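Local structure of beta-glucosidase (Saccharopolyspora erythraea D, 5M6G) at residues A[141-146]-A[166-171]; A[155-160]-A[402-407]; A[56-61]-A[118-123]; A[45-50]-A[376-381]. The protein probably hydrolyses terminal, non-reducing beta-D-glucosyl residues to release beta-D-glucose, as a member of glycoside hydrolase family 3. All coordinates share one frame; numbering follows the deposited sequence.

Contact 1 (A[141-146]-A[166-171]); sequences TIYPHN and AEEVAA. With MG (magnesium ion), chain E.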
loop_
_atom_site.group_PDB
_atom_site.type_symbol
_atom_site.label_atom_id
_atom_site.label_comp_id
_atom_site.label_asym_id
_atom_site.label_seq_id
_atom_site.Cartn_x
_atom_site.Cartn_y
_atom_site.Cartn_z
ATOM N N THR A 141 7.291 -8.246 9.140
ATOM C CA THR A 141 6.494 -9.158 8.326
ATOM C C THR A 141 6.042 -8.470 7.045
ATOM O O THR A 141 5.529 -7.350 7.088
ATOM C CB THR A 141 5.268 -9.616 9.116
ATOM O OG1 THR A 141 5.666 -10.043 10.426
ATOM C CG2 THR A 141 4.557 -10.750 8.403
ATOM N N ILE A 142 6.207 -9.141 5.905
ATOM C CA ILE A 142 5.782 -8.587 4.620
ATOM C C ILE A 142 4.595 -9.401 4.116
ATOM O O ILE A 142 4.731 -10.582 3.767
ATOM C CB ILE A 142 6.924 -8.560 3.596
ATOM C CG1 ILE A 142 8.117 -7.745 4.137
ATOM C CG2 ILE A 142 6.420 -8.004 2.253
ATOM C CD1 ILE A 142 7.786 -6.291 4.460
ATOM N N TYR A 143 3.427 -8.762 4.074
ATOM C CA TYR A 143 2.170 -9.381 3.687
ATOM C C TYR A 143 1.995 -9.313 2.178
ATOM O O TYR A 143 2.666 -8.524 1.503
ATOM C CB TYR A 143 1.003 -8.684 4.410
ATOM C CG TYR A 143 1.068 -8.901 5.911
ATOM C CD1 TYR A 143 0.588 -10.079 6.486
ATOM C CD2 TYR A 143 1.654 -7.957 6.741
ATOM C CE1 TYR A 143 0.681 -10.299 7.858
ATOM C CE2 TYR A 143 1.741 -8.156 8.112
ATOM C CZ TYR A 143 1.264 -9.331 8.663
ATOM O OH TYR A 143 1.358 -9.533 10.021
ATOM N N PRO A 144 1.138 -10.162 1.607
ATOM C CA PRO A 144 0.821 -10.025 0.180
ATOM C C PRO A 144 0.344 -8.613 -0.130
ATOM O O PRO A 144 -0.322 -7.968 0.686
ATOM C CB PRO A 144 -0.294 -11.054 -0.037
ATOM C CG PRO A 144 -0.042 -12.105 1.016
ATOM C CD PRO A 144 0.441 -11.307 2.220
ATOM N N HIS A 145 0.710 -8.122 -1.309
ATOM C CA HIS A 145 0.165 -6.841 -1.728
ATOM C C HIS A 145 -1.346 -6.952 -1.946
ATOM O O HIS A 145 -1.924 -8.047 -2.020
ATOM C CB HIS A 145 0.862 -6.337 -2.992
ATOM C CG HIS A 145 2.097 -5.528 -2.723
ATOM N ND1 HIS A 145 2.083 -4.360 -1.984
ATOM C CD2 HIS A 145 3.386 -5.725 -3.090
ATOM C CE1 HIS A 145 3.306 -3.863 -1.925
ATOM N NE2 HIS A 145 4.119 -4.678 -2.581
ATOM N N ASN A 146 -1.979 -5.781 -2.048
ATOM C CA ASN A 146 -3.437 -5.691 -2.026
ATOM C C ASN A 146 -4.107 -6.554 -3.097
ATOM O O ASN A 146 -5.170 -7.133 -2.845
ATOM C CB ASN A 146 -3.870 -4.228 -2.182
ATOM C CG ASN A 146 -3.742 -3.449 -0.888
ATOM O OD1 ASN A 146 -3.485 -4.029 0.159
ATOM N ND2 ASN A 146 -3.941 -2.131 -0.952
ATOM N N ALA A 166 -0.484 -2.903 12.375
ATOM C CA ALA A 166 -0.522 -1.794 13.323
ATOM C C ALA A 166 0.370 -2.074 14.530
ATOM O O ALA A 166 1.062 -1.176 15.022
ATOM C CB ALA A 166 -1.964 -1.526 13.754
ATOM N N GLU A 167 0.386 -3.325 15.003
ATOM C CA GLU A 167 1.277 -3.671 16.107
ATOM C C GLU A 167 2.730 -3.432 15.741
ATOM O O GLU A 167 3.494 -2.879 16.545
ATOM C CB GLU A 167 1.078 -5.122 16.521
ATOM C CG GLU A 167 -0.070 -5.344 17.467
ATOM C CD GLU A 167 -0.113 -6.773 17.945
ATOM O OE1 GLU A 167 0.115 -7.677 17.111
ATOM O OE2 GLU A 167 -0.343 -6.991 19.149
ATOM N N GLU A 168 3.139 -3.840 14.529
ATOM C CA GLU A 168 4.548 -3.714 14.172
ATOM C C GLU A 168 4.927 -2.260 13.937
ATOM O O GLU A 168 6.073 -1.870 14.196
ATOM C CB GLU A 168 4.863 -4.591 12.951
ATOM C CG GLU A 168 4.545 -6.048 13.235
ATOM C CD GLU A 168 5.241 -7.024 12.299
ATOM O OE1 GLU A 168 6.091 -6.601 11.489
ATOM O OE2 GLU A 168 4.934 -8.221 12.395
ATOM N N VAL A 169 3.975 -1.450 13.473
ATOM C CA VAL A 169 4.217 -0.021 13.303
ATOM C C VAL A 169 4.277 0.663 14.663
ATOM O O VAL A 169 5.182 1.457 14.937
ATOM C CB VAL A 169 3.137 0.597 12.388
ATOM C CG1 VAL A 169 3.212 2.136 12.399
ATOM C CG2 VAL A 169 3.286 0.054 10.975
ATOM N N ALA A 170 3.327 0.347 15.542
ATOM C CA ALA A 170 3.288 0.998 16.848
ATOM C C ALA A 170 4.520 0.659 17.676
ATOM O O ALA A 170 4.930 1.456 18.529
ATOM C CB ALA A 170 2.012 0.608 17.594
ATOM N N ALA A 171 5.125 -0.508 17.425
ATOM C CA ALA A 171 6.376 -0.877 18.079
ATOM C C ALA A 171 7.479 0.124 17.776
ATOM O O ALA A 171 8.374 0.330 18.603
ATOM C CB ALA A 171 6.809 -2.276 17.635
HETATM MG MG MG E . -0.052 -9.613 17.004
HETATM O O HOH W 1 4.775 -5.809 9.284
HETATM O O HOH W 2 -1.706 -9.697 18.600
HETATM O O HOH W 3 1.252 -10.290 18.266
HETATM O O HOH W 4 -0.838 -11.489 16.406
HETATM O O HOH W 5 -1.744 -9.124 15.635
#

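Contact 2 (A[155-160]-A[402-407]); sequences PDLVQR and RELARQ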
loop_
_atom_site.group_PDB
_atom_site.type_symbol
_atom_site.label_atom_id
_atom_site.label_comp_id
_atom_site.label_asym_id
_atom_site.label_seq_id
_atom_site.Cartn_x
_atom_site.Cartn_y
_atom_site.Cartn_z
ATOM N N PRO A 155 -12.396 -10.484 3.768
ATOM C CA PRO A 155 -12.188 -9.210 4.488
ATOM C C PRO A 155 -11.740 -9.387 5.923
ATOM O O PRO A 155 -11.026 -8.526 6.460
ATOM C CB PRO A 155 -13.566 -8.532 4.425
ATOM C CG PRO A 155 -14.317 -9.251 3.338
ATOM C CD PRO A 155 -13.779 -10.642 3.288
ATOM N N ASP A 156 -12.172 -10.454 6.585
ATOM C CA ASP A 156 -11.748 -10.661 7.963
ATOM C C ASP A 156 -10.241 -10.871 8.041
ATOM O O ASP A 156 -9.572 -10.345 8.941
ATOM C CB ASP A 156 -12.501 -11.842 8.563
ATOM C CG ASP A 156 -12.356 -11.907 10.056
ATOM O OD1 ASP A 156 -12.943 -11.037 10.737
ATOM O OD2 ASP A 156 -11.658 -12.815 10.545
ATOM N N LEU A 157 -9.690 -11.620 7.082
ATOM C CA LEU A 157 -8.245 -11.813 7.007
ATOM C C LEU A 157 -7.513 -10.494 6.797
ATOM O O LEU A 157 -6.463 -10.253 7.403
ATOM C CB LEU A 157 -7.918 -12.774 5.865
ATOM C CG LEU A 157 -6.440 -13.014 5.564
ATOM C CD1 LEU A 157 -5.832 -13.857 6.674
ATOM C CD2 LEU A 157 -6.293 -13.700 4.193
ATOM N N VAL A 158 -8.038 -9.638 5.919
ATOM C CA VAL A 158 -7.400 -8.349 5.665
ATOM C C VAL A 158 -7.439 -7.488 6.922
ATOM O O VAL A 158 -6.471 -6.786 7.248
ATOM C CB VAL A 158 -8.072 -7.668 4.456
ATOM C CG1 VAL A 158 -7.767 -6.158 4.399
ATOM C CG2 VAL A 158 -7.645 -8.381 3.168
ATOM N N GLN A 159 -8.541 -7.564 7.670
ATOM C CA GLN A 159 -8.627 -6.856 8.942
ATOM C C GLN A 159 -7.571 -7.361 9.928
ATOM O O GLN A 159 -6.886 -6.558 10.573
ATOM C CB GLN A 159 -10.041 -7.000 9.516
ATOM C CG GLN A 159 -10.232 -6.402 10.906
ATOM C CD GLN A 159 -11.687 -6.419 11.346
ATOM O OE1 GLN A 159 -12.594 -6.348 10.521
ATOM N NE2 GLN A 159 -11.912 -6.527 12.648
ATOM N N ARG A 160 -7.392 -8.683 10.034
ATOM C CA ARG A 160 -6.368 -9.203 10.941
ATOM C C ARG A 160 -4.980 -8.732 10.532
ATOM O O ARG A 160 -4.126 -8.472 11.388
ATOM C CB ARG A 160 -6.408 -10.737 10.988
ATOM C CG ARG A 160 -7.467 -11.305 11.909
ATOM C CD ARG A 160 -8.241 -12.415 11.222
ATOM N NE ARG A 160 -7.463 -13.643 11.134
ATOM C CZ ARG A 160 -7.727 -14.644 10.299
ATOM N NH1 ARG A 160 -8.758 -14.571 9.460
ATOM N NH2 ARG A 160 -6.952 -15.718 10.306
ATOM N N ARG A 402 3.884 -13.984 10.980
ATOM C CA ARG A 402 4.259 -14.670 9.752
ATOM C C ARG A 402 3.278 -15.785 9.415
ATOM O O ARG A 402 3.042 -16.062 8.235
ATOM C CB ARG A 402 5.690 -15.199 9.862
ATOM C CG ARG A 402 6.707 -14.075 9.904
ATOM C CD ARG A 402 8.124 -14.587 9.821
ATOM N NE ARG A 402 9.079 -13.515 10.086
ATOM C CZ ARG A 402 9.593 -12.716 9.157
ATOM N NH1 ARG A 402 9.246 -12.865 7.886
ATOM N NH2 ARG A 402 10.462 -11.772 9.498
ATOM N N GLU A 403 2.677 -16.415 10.428
ATOM C CA GLU A 403 1.649 -17.419 10.169
ATOM C C GLU A 403 0.417 -16.785 9.534
ATOM O O GLU A 403 -0.198 -17.363 8.624
ATOM C CB GLU A 403 1.276 -18.135 11.472
ATOM C CG GLU A 403 0.207 -19.215 11.338
ATOM C CD GLU A 403 0.537 -20.250 10.261
ATOM O OE1 GLU A 403 1.730 -20.556 10.038
ATOM O OE2 GLU A 403 -0.393 -20.761 9.595
ATOM N N LEU A 404 0.027 -15.606 10.018
ATOM C CA LEU A 404 -1.070 -14.868 9.401
ATOM C C LEU A 404 -0.740 -14.519 7.959
ATOM O O LEU A 404 -1.592 -14.631 7.069
ATOM C CB LEU A 404 -1.354 -13.597 10.208
ATOM C CG LEU A 404 -2.393 -12.602 9.693
ATOM C CD1 LEU A 404 -3.743 -13.268 9.656
ATOM C CD2 LEU A 404 -2.430 -11.375 10.599
ATOM N N ALA A 405 0.497 -14.087 7.713
ATOM C CA ALA A 405 0.899 -13.735 6.361
ATOM C C ALA A 405 0.872 -14.956 5.453
ATOM O O ALA A 405 0.393 -14.884 4.319
ATOM C CB ALA A 405 2.290 -13.115 6.377
ATOM N N ARG A 406 1.396 -16.083 5.942
ATOM C CA ARG A 406 1.360 -17.327 5.181
ATOM C C ARG A 406 -0.070 -17.716 4.823
ATOM O O ARG A 406 -0.332 -18.226 3.723
ATOM C CB ARG A 406 2.038 -18.431 5.999
ATOM C CG ARG A 406 2.194 -19.756 5.274
ATOM C CD ARG A 406 2.895 -20.775 6.163
ATOM N NE ARG A 406 2.966 -22.083 5.508
ATOM C CZ ARG A 406 3.440 -23.185 6.086
ATOM N NH1 ARG A 406 3.879 -23.137 7.331
ATOM N NH2 ARG A 406 3.462 -24.339 5.425
ATOM N N GLN A 407 -1.008 -17.506 5.745
ATOM C CA GLN A 407 -2.393 -17.820 5.436
ATOM C C GLN A 407 -2.913 -16.907 4.329
ATOM O O GLN A 407 -3.667 -17.348 3.453
ATOM C CB GLN A 407 -3.250 -17.725 6.706
ATOM C CG GLN A 407 -4.733 -18.078 6.492
ATOM C CD GLN A 407 -4.950 -19.535 6.090
ATOM O OE1 GLN A 407 -4.133 -20.406 6.397
ATOM N NE2 GLN A 407 -6.059 -19.803 5.403
#

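Contact 3 (A[56-61]-A[118-123]); sequences ARMSLD and TPLGIP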
loop_
_atom_site.group_PDB
_atom_site.type_symbol
_atom_site.label_atom_id
_atom_site.label_comp_id
_atom_site.label_asym_id
_atom_site.label_seq_id
_atom_site.Cartn_x
_atom_site.Cartn_y
_atom_site.Cartn_z
ATOM N N ALA A 56 -6.927 28.045 21.071
ATOM C CA ALA A 56 -7.050 29.394 21.625
ATOM C C ALA A 56 -5.690 29.966 21.996
ATOM O O ALA A 56 -5.498 31.188 21.956
ATOM C CB ALA A 56 -7.970 29.386 22.845
ATOM N N ARG A 57 -4.729 29.100 22.332
ATOM C CA ARG A 57 -3.391 29.517 22.739
ATOM C C ARG A 57 -2.395 29.598 21.586
ATOM O O ARG A 57 -1.276 30.087 21.789
ATOM C CB ARG A 57 -2.851 28.555 23.806
ATOM C CG ARG A 57 -3.762 28.435 25.016
ATOM C CD ARG A 57 -3.391 27.262 25.893
ATOM N NE ARG A 57 -4.378 27.070 26.948
ATOM C CZ ARG A 57 -4.365 27.721 28.107
ATOM N NH1 ARG A 57 -3.407 28.603 28.358
ATOM N NH2 ARG A 57 -5.305 27.488 29.012
ATOM N N MET A 58 -2.761 29.149 20.387
ATOM C CA MET A 58 -1.810 29.082 19.290
ATOM C C MET A 58 -1.737 30.391 18.516
ATOM O O MET A 58 -2.762 31.028 18.241
ATOM C CB MET A 58 -2.183 27.945 18.338
ATOM C CG MET A 58 -2.032 26.572 18.968
ATOM S SD MET A 58 -2.755 25.261 17.935
ATOM C CE MET A 58 -1.505 25.049 16.674
ATOM N N SER A 59 -0.515 30.783 18.167
ATOM C CA SER A 59 -0.307 31.827 17.183
ATOM C C SER A 59 -0.605 31.288 15.790
ATOM O O SER A 59 -0.654 30.078 15.560
ATOM C CB SER A 59 1.128 32.330 17.214
ATOM O OG SER A 59 2.017 31.289 16.840
ATOM N N LEU A 60 -0.802 32.212 14.849
ATOM C CA LEU A 60 -0.943 31.797 13.458
ATOM C C LEU A 60 0.243 30.940 13.027
ATOM O O LEU A 60 0.067 29.907 12.370
ATOM C CB LEU A 60 -1.089 33.020 12.551
ATOM C CG LEU A 60 -1.129 32.678 11.055
ATOM C CD1 LEU A 60 -2.224 31.673 10.754
ATOM C CD2 LEU A 60 -1.318 33.946 10.230
ATOM N N ASP A 61 1.459 31.330 13.423
ATOM C CA ASP A 61 2.636 30.551 13.048
ATOM C C ASP A 61 2.576 29.137 13.616
ATOM O O ASP A 61 3.001 28.184 12.952
ATOM C CB ASP A 61 3.917 31.257 13.499
ATOM C CG ASP A 61 4.289 32.413 12.589
ATOM O OD1 ASP A 61 3.478 32.757 11.709
ATOM O OD2 ASP A 61 5.381 32.987 12.755
ATOM N N THR A 118 8.803 22.237 22.782
ATOM C CA THR A 118 8.366 23.534 22.296
ATOM C C THR A 118 7.489 24.202 23.351
ATOM O O THR A 118 7.053 23.554 24.306
ATOM C CB THR A 118 7.597 23.370 20.988
ATOM O OG1 THR A 118 6.390 22.645 21.244
ATOM C CG2 THR A 118 8.437 22.629 19.971
ATOM N N PRO A 119 7.182 25.501 23.193
ATOM C CA PRO A 119 6.382 26.175 24.234
ATOM C C PRO A 119 5.035 25.519 24.501
ATOM O O PRO A 119 4.633 25.412 25.664
ATOM C CB PRO A 119 6.236 27.603 23.680
ATOM C CG PRO A 119 7.512 27.812 22.913
ATOM C CD PRO A 119 7.750 26.470 22.231
ATOM N N LEU A 120 4.317 25.069 23.461
ATOM C CA LEU A 120 3.055 24.372 23.683
ATOM C C LEU A 120 3.233 22.874 23.852
ATOM O O LEU A 120 2.341 22.219 24.405
ATOM C CB LEU A 120 2.077 24.634 22.525
ATOM C CG LEU A 120 1.652 26.102 22.399
ATOM C CD1 LEU A 120 0.848 26.311 21.123
ATOM C CD2 LEU A 120 0.837 26.501 23.604
ATOM N N GLY A 121 4.354 22.319 23.401
ATOM C CA GLY A 121 4.588 20.897 23.565
ATOM C C GLY A 121 3.634 20.020 22.784
ATOM O O GLY A 121 3.294 18.922 23.246
ATOM N N ILE A 122 3.174 20.480 21.623
ATOM C CA ILE A 122 2.292 19.683 20.771
ATOM C C ILE A 122 3.073 18.496 20.223
ATOM O O ILE A 122 4.054 18.690 19.493
ATOM C CB ILE A 122 1.712 20.505 19.615
ATOM C CG1 ILE A 122 0.834 21.641 20.153
ATOM C CG2 ILE A 122 0.929 19.591 18.669
ATOM C CD1 ILE A 122 0.284 22.537 19.050
ATOM N N PRO A 123 2.673 17.266 20.520
ATOM C CA PRO A 123 3.459 16.124 20.055
ATOM C C PRO A 123 3.373 15.986 18.546
ATOM O O PRO A 123 2.393 16.391 17.902
ATOM C CB PRO A 123 2.824 14.929 20.778
ATOM C CG PRO A 123 1.433 15.366 21.071
ATOM C CD PRO A 123 1.460 16.856 21.247
#

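Contact 4 (A[45-50]-A[376-381]); sequences LPVPDR and KKFELG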
loop_
_atom_site.group_PDB
_atom_site.type_symbol
_atom_site.label_atom_id
_atom_site.label_comp_id
_atom_site.label_asym_id
_atom_site.label_seq_id
_atom_site.Cartn_x
_atom_site.Cartn_y
_atom_site.Cartn_z
ATOM N N LEU A 45 -10.586 15.554 29.807
ATOM C CA LEU A 45 -11.463 16.473 29.099
ATOM C C LEU A 45 -11.835 15.900 27.732
ATOM O O LEU A 45 -11.001 15.260 27.079
ATOM C CB LEU A 45 -10.779 17.822 28.935
ATOM C CG LEU A 45 -11.653 19.069 28.844
ATOM C CD1 LEU A 45 -12.487 19.229 30.110
ATOM C CD2 LEU A 45 -10.781 20.289 28.601
ATOM N N PRO A 46 -13.079 16.086 27.288
ATOM C CA PRO A 46 -13.443 15.663 25.931
ATOM C C PRO A 46 -12.500 16.278 24.906
ATOM O O PRO A 46 -12.061 17.421 25.052
ATOM C CB PRO A 46 -14.877 16.186 25.767
ATOM C CG PRO A 46 -15.398 16.285 27.164
ATOM C CD PRO A 46 -14.222 16.668 28.014
ATOM N N VAL A 47 -12.203 15.500 23.857
ATOM C CA VAL A 47 -11.245 15.940 22.841
ATOM C C VAL A 47 -11.592 17.312 22.261
ATOM O O VAL A 47 -10.701 18.172 22.209
ATOM C CB VAL A 47 -11.089 14.860 21.758
ATOM C CG1 VAL A 47 -10.355 15.428 20.541
ATOM C CG2 VAL A 47 -10.343 13.647 22.334
ATOM N N PRO A 48 -12.828 17.580 21.814
ATOM C CA PRO A 48 -13.099 18.910 21.235
ATOM C C PRO A 48 -12.814 20.064 22.190
ATOM O O PRO A 48 -12.396 21.135 21.731
ATOM C CB PRO A 48 -14.588 18.837 20.865
ATOM C CG PRO A 48 -14.897 17.416 20.740
ATOM C CD PRO A 48 -14.027 16.722 21.765
ATOM N N ASP A 49 -13.015 19.876 23.500
ATOM C CA ASP A 49 -12.677 20.929 24.465
ATOM C C ASP A 49 -11.169 21.110 24.591
ATOM O O ASP A 49 -10.683 22.235 24.785
ATOM C CB ASP A 49 -13.281 20.616 25.833
ATOM C CG ASP A 49 -14.795 20.518 25.797
ATOM O OD1 ASP A 49 -15.414 21.093 24.875
ATOM O OD2 ASP A 49 -15.366 19.860 26.691
ATOM N N ARG A 50 -10.412 20.008 24.514
ATOM C CA ARG A 50 -8.957 20.100 24.517
ATOM C C ARG A 50 -8.451 20.802 23.263
ATOM O O ARG A 50 -7.547 21.643 23.336
ATOM C CB ARG A 50 -8.342 18.698 24.630
ATOM C CG ARG A 50 -8.746 17.950 25.907
ATOM C CD ARG A 50 -8.026 16.596 26.032
ATOM N NE ARG A 50 -6.606 16.743 26.349
ATOM C CZ ARG A 50 -5.765 15.716 26.464
ATOM N NH1 ARG A 50 -6.204 14.474 26.275
ATOM N NH2 ARG A 50 -4.488 15.925 26.759
ATOM N N LYS A 376 -7.046 14.475 15.699
ATOM C CA LYS A 376 -6.472 13.145 15.533
ATOM C C LYS A 376 -5.285 12.929 16.467
ATOM O O LYS A 376 -5.097 11.823 16.993
ATOM C CB LYS A 376 -6.073 12.941 14.073
ATOM C CG LYS A 376 -7.291 12.820 13.156
ATOM C CD LYS A 376 -8.008 11.490 13.427
ATOM C CE LYS A 376 -9.446 11.458 12.879
ATOM N NZ LYS A 376 -10.399 12.338 13.648
ATOM N N LYS A 377 -4.485 13.970 16.704
ATOM C CA LYS A 377 -3.400 13.837 17.679
ATOM C C LYS A 377 -3.937 13.530 19.076
ATOM O O LYS A 377 -3.393 12.672 19.779
ATOM C CB LYS A 377 -2.538 15.099 17.686
ATOM C CG LYS A 377 -1.729 15.289 16.407
ATOM C CD LYS A 377 -0.777 16.482 16.526
ATOM C CE LYS A 377 0.202 16.535 15.373
ATOM N NZ LYS A 377 1.260 17.570 15.594
ATOM N N PHE A 378 -5.007 14.212 19.503
ATOM C CA PHE A 378 -5.592 13.895 20.809
ATOM C C PHE A 378 -6.205 12.502 20.824
ATOM O O PHE A 378 -6.040 11.753 21.796
ATOM C CB PHE A 378 -6.653 14.922 21.195
ATOM C CG PHE A 378 -6.083 16.218 21.693
ATOM C CD1 PHE A 378 -5.545 16.308 22.970
ATOM C CD2 PHE A 378 -6.097 17.347 20.887
ATOM C CE1 PHE A 378 -5.009 17.509 23.433
ATOM C CE2 PHE A 378 -5.578 18.548 21.342
ATOM C CZ PHE A 378 -5.021 18.622 22.621
ATOM N N GLU A 379 -6.932 12.144 19.768
ATOM C CA GLU A 379 -7.555 10.827 19.722
ATOM C C GLU A 379 -6.505 9.730 19.752
ATOM O O GLU A 379 -6.692 8.702 20.407
ATOM C CB GLU A 379 -8.439 10.703 18.474
ATOM C CG GLU A 379 -9.716 11.551 18.556
ATOM C CD GLU A 379 -10.484 11.624 17.239
ATOM O OE1 GLU A 379 -9.874 11.425 16.163
ATOM O OE2 GLU A 379 -11.699 11.907 17.277
ATOM N N LEU A 380 -5.378 9.948 19.081
ATOM C CA LEU A 380 -4.315 8.949 19.074
ATOM C C LEU A 380 -3.621 8.822 20.419
ATOM O O LEU A 380 -2.772 7.942 20.567
ATOM C CB LEU A 380 -3.285 9.289 17.994
ATOM C CG LEU A 380 -3.715 8.867 16.592
ATOM C CD1 LEU A 380 -2.856 9.547 15.549
ATOM C CD2 LEU A 380 -3.615 7.346 16.462
ATOM N N GLY A 381 -3.954 9.677 21.387
ATOM C CA GLY A 381 -3.349 9.606 22.699
ATOM C C GLY A 381 -1.963 10.191 22.781
ATOM O O GLY A 381 -1.275 9.967 23.777
#

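Contact 1 (A[141-146]-A[166-171])
Thr141 meets the carboxylate of Glu168 with both its backbone and its side chain. Its N donates to Glu168 OE1 at 3.1 Å, and its hydroxyl OG1 donates to Glu168 OE2 at 2.8 Å. Both carboxylate oxygens accept on their syn lone pairs, so the threonine spans the end of the group in a two-point grip. OG1 is placed for this by a chi1 of -48°, which sets it beside the threonine's own backbone N. The carbonyl of Thr141 adds a third link: one water donates to Thr141 O and to Glu168 OE1, 2.7 Å from the latter. Further along, the ring of Tyr143 takes Thr141 CG2 over one face, offset toward the rim. Its OH stays 4.5 Å from Glu168 OE2.

Glu168 OE2 also accepts from His401 ND1 and Gly397 N, so this buried carboxylate is well satisfied. A glutamine here would probably set its NH2 against donors, whichever way the amide turned, and weaken the hold on Thr141 or His401. NE2 of that histidine binds the magnesium ion, as does OE1 of the preceding Glu167, at 1.9 Å. Four waters complete the set of six ligands. Glu168 is therefore a second-shell residue, and the contact ties the loop before helix 146-152 to a magnesium site shared by helices 155-170 and 399-412.

Contact 2 (A[155-160]-A[402-407])
The helical segments 155-160 and 402-407 run roughly antiparallel, with 150° between their directions and axes 10.5 Å apart at closest approach. Leu404 is the main residue between them. Its two methyls do different work. CD1 packs against Leu157 CD1 at 3.7 Å, the two leucine side chains lying alongside and pointing opposite ways. The same CD1 lies 3.9 Å from Arg160 CB. CD2 instead rests on the helix backbone, 3.5 Å from Arg160 O. Leu404 reaches there with CG anti to its backbone N (chi1 175°).

Arg160 leaves its helix outward on a chain bent at chi2 and chi3. Leu157 CD1 lies over one face of the guanidinium, offset toward the rim. A long salt bridge within the helix, Arg160 NH1 to Asp156 OD2 at 3.6 Å, helps to keep the head there. Leu157 CD1 also comes within 4.4 Å of Gln407 CG. The amide end of Gln407 is engaged on its own helix, with Arg410 and Glu411.

An alanine in place of Leu404 would probably open a gap beside Leu157 and leave the aliphatic base of Arg160 without its apolar cover.

Around this pair, Leu404 also touches Ile161 and Ala164 farther along helix 155-170, and Leu157 reaches Ala408 and Glu411 on helix 399-412. On the far side of helix 155-170, Val158 packs on helix 209-215. On helix 399-412, Ala405 touches Tyr143 in the loop before helix 146-152.

Contact 3 (A[56-61]-A[118-123])
Met58 packs against Leu120 and Ile122, joining the turn between helices 47-57 and 60-66 to the loop that leads into strand 125-128. That strand belongs to the parallel sheet of the N-terminal domain, which has a TIM-barrel-type fold in this family. The contact is plain apolar packing at the edge of this domain.

The apolar contacts are spread along the methionine. Near its base, Met58 CG meets the methyl CD1 of Leu120 at 3.6 Å, the two chains crossing at a slant. At its end, Met58 CE comes to 3.9 Å from Ile122 CD1, and here the side chains lie about at right angles. A bend at the last torsion (chi3 78°) turns CE out of the line of the chain and brings it to the isoleucine. Arg57 adds a looser contact, its CB lying 4.2 Å from Leu120 CD2. Its guanidinium instead pairs with Asp53 on the same helix. Helix 363-379 contributes to the same packing: Met58 touches Asn370 and Leu374, and Ile122 touches Leu374 and Lys377.

The polar interactions shape each segment separately. Ser59 is the N-cap of helix 60-66. Its N is bonded to Asp62 OD2, and its own side chain caps a backbone N of that helix, a pattern consistent with a capping box. In the loop, Gly121 adopts a positive phi of 66°, a conformation that glycine takes most easily. The turn leading to it is an ST motif, in which Gly121 N donates to Thr118 OG1 at 3.0 Å with an angle of 135°.

Contact 4 (A[45-50]-A[376-381])
Arg50 lies against the ring of Phe378, and this pair carries most of the contact. The aliphatic base makes a CH-pi interaction: Arg50 CB sits over the face, 3.9 Å from the ring centroid and 19° off its normal. The chain then bends at chi3 (72°) and carries the guanidinium past the rim. Arg50 NE comes to 3.4 Å from Phe378 CE1, while Phe378 CD1 lies over the centre of one guanidinium face. The two planes are 58° apart, so the groups do not stack in parallel. Arg50 NH2 lies at the ring's edge, in its plane, held by a salt bridge to Glu384 and a hydrogen bond to Tyr40 O. Phe383 stacks on Phe378.

Apolar packing adds Val47. Its CG1 touches Phe378 CB at 3.8 Å, and its CG2 comes to 4.4 Å from Glu379 CG.

Within 376-381, Lys376 NZ donates to Glu379 OE1 at 2.7 Å in a salt bridge, on the syn side but tilted somewhat out of the carboxylate plane.

Both segments lie at helix ends. Pro46 is the N-cap of helix 47-57, and Gly381, with positive phi, closes helix 363-379 in a Schellman motif. The contact packs one helix's first turn on another's last.

Overall arrangement
The four contacts fall into two groups in space. Contacts 1 and 2 are neighbours, with centres about 10 Å apart, and both use helix 155-170. They touch where Tyr143 CD1 packs on Ala405 CB at 3.5 Å. The magnesium ion held by Glu167 and His401 lies beside both, about 7 Å from the side chain of Leu404. Contacts 3 and 4 share helix 47-57, and their centres are about 15 Å apart. Lys377 NZ joins them, 2.8 Å from Pro123 O. Contact 3 is the outlying one, its centre about 33 Å from that of the chain. None of the four contains a residue of the sorbitol pocket.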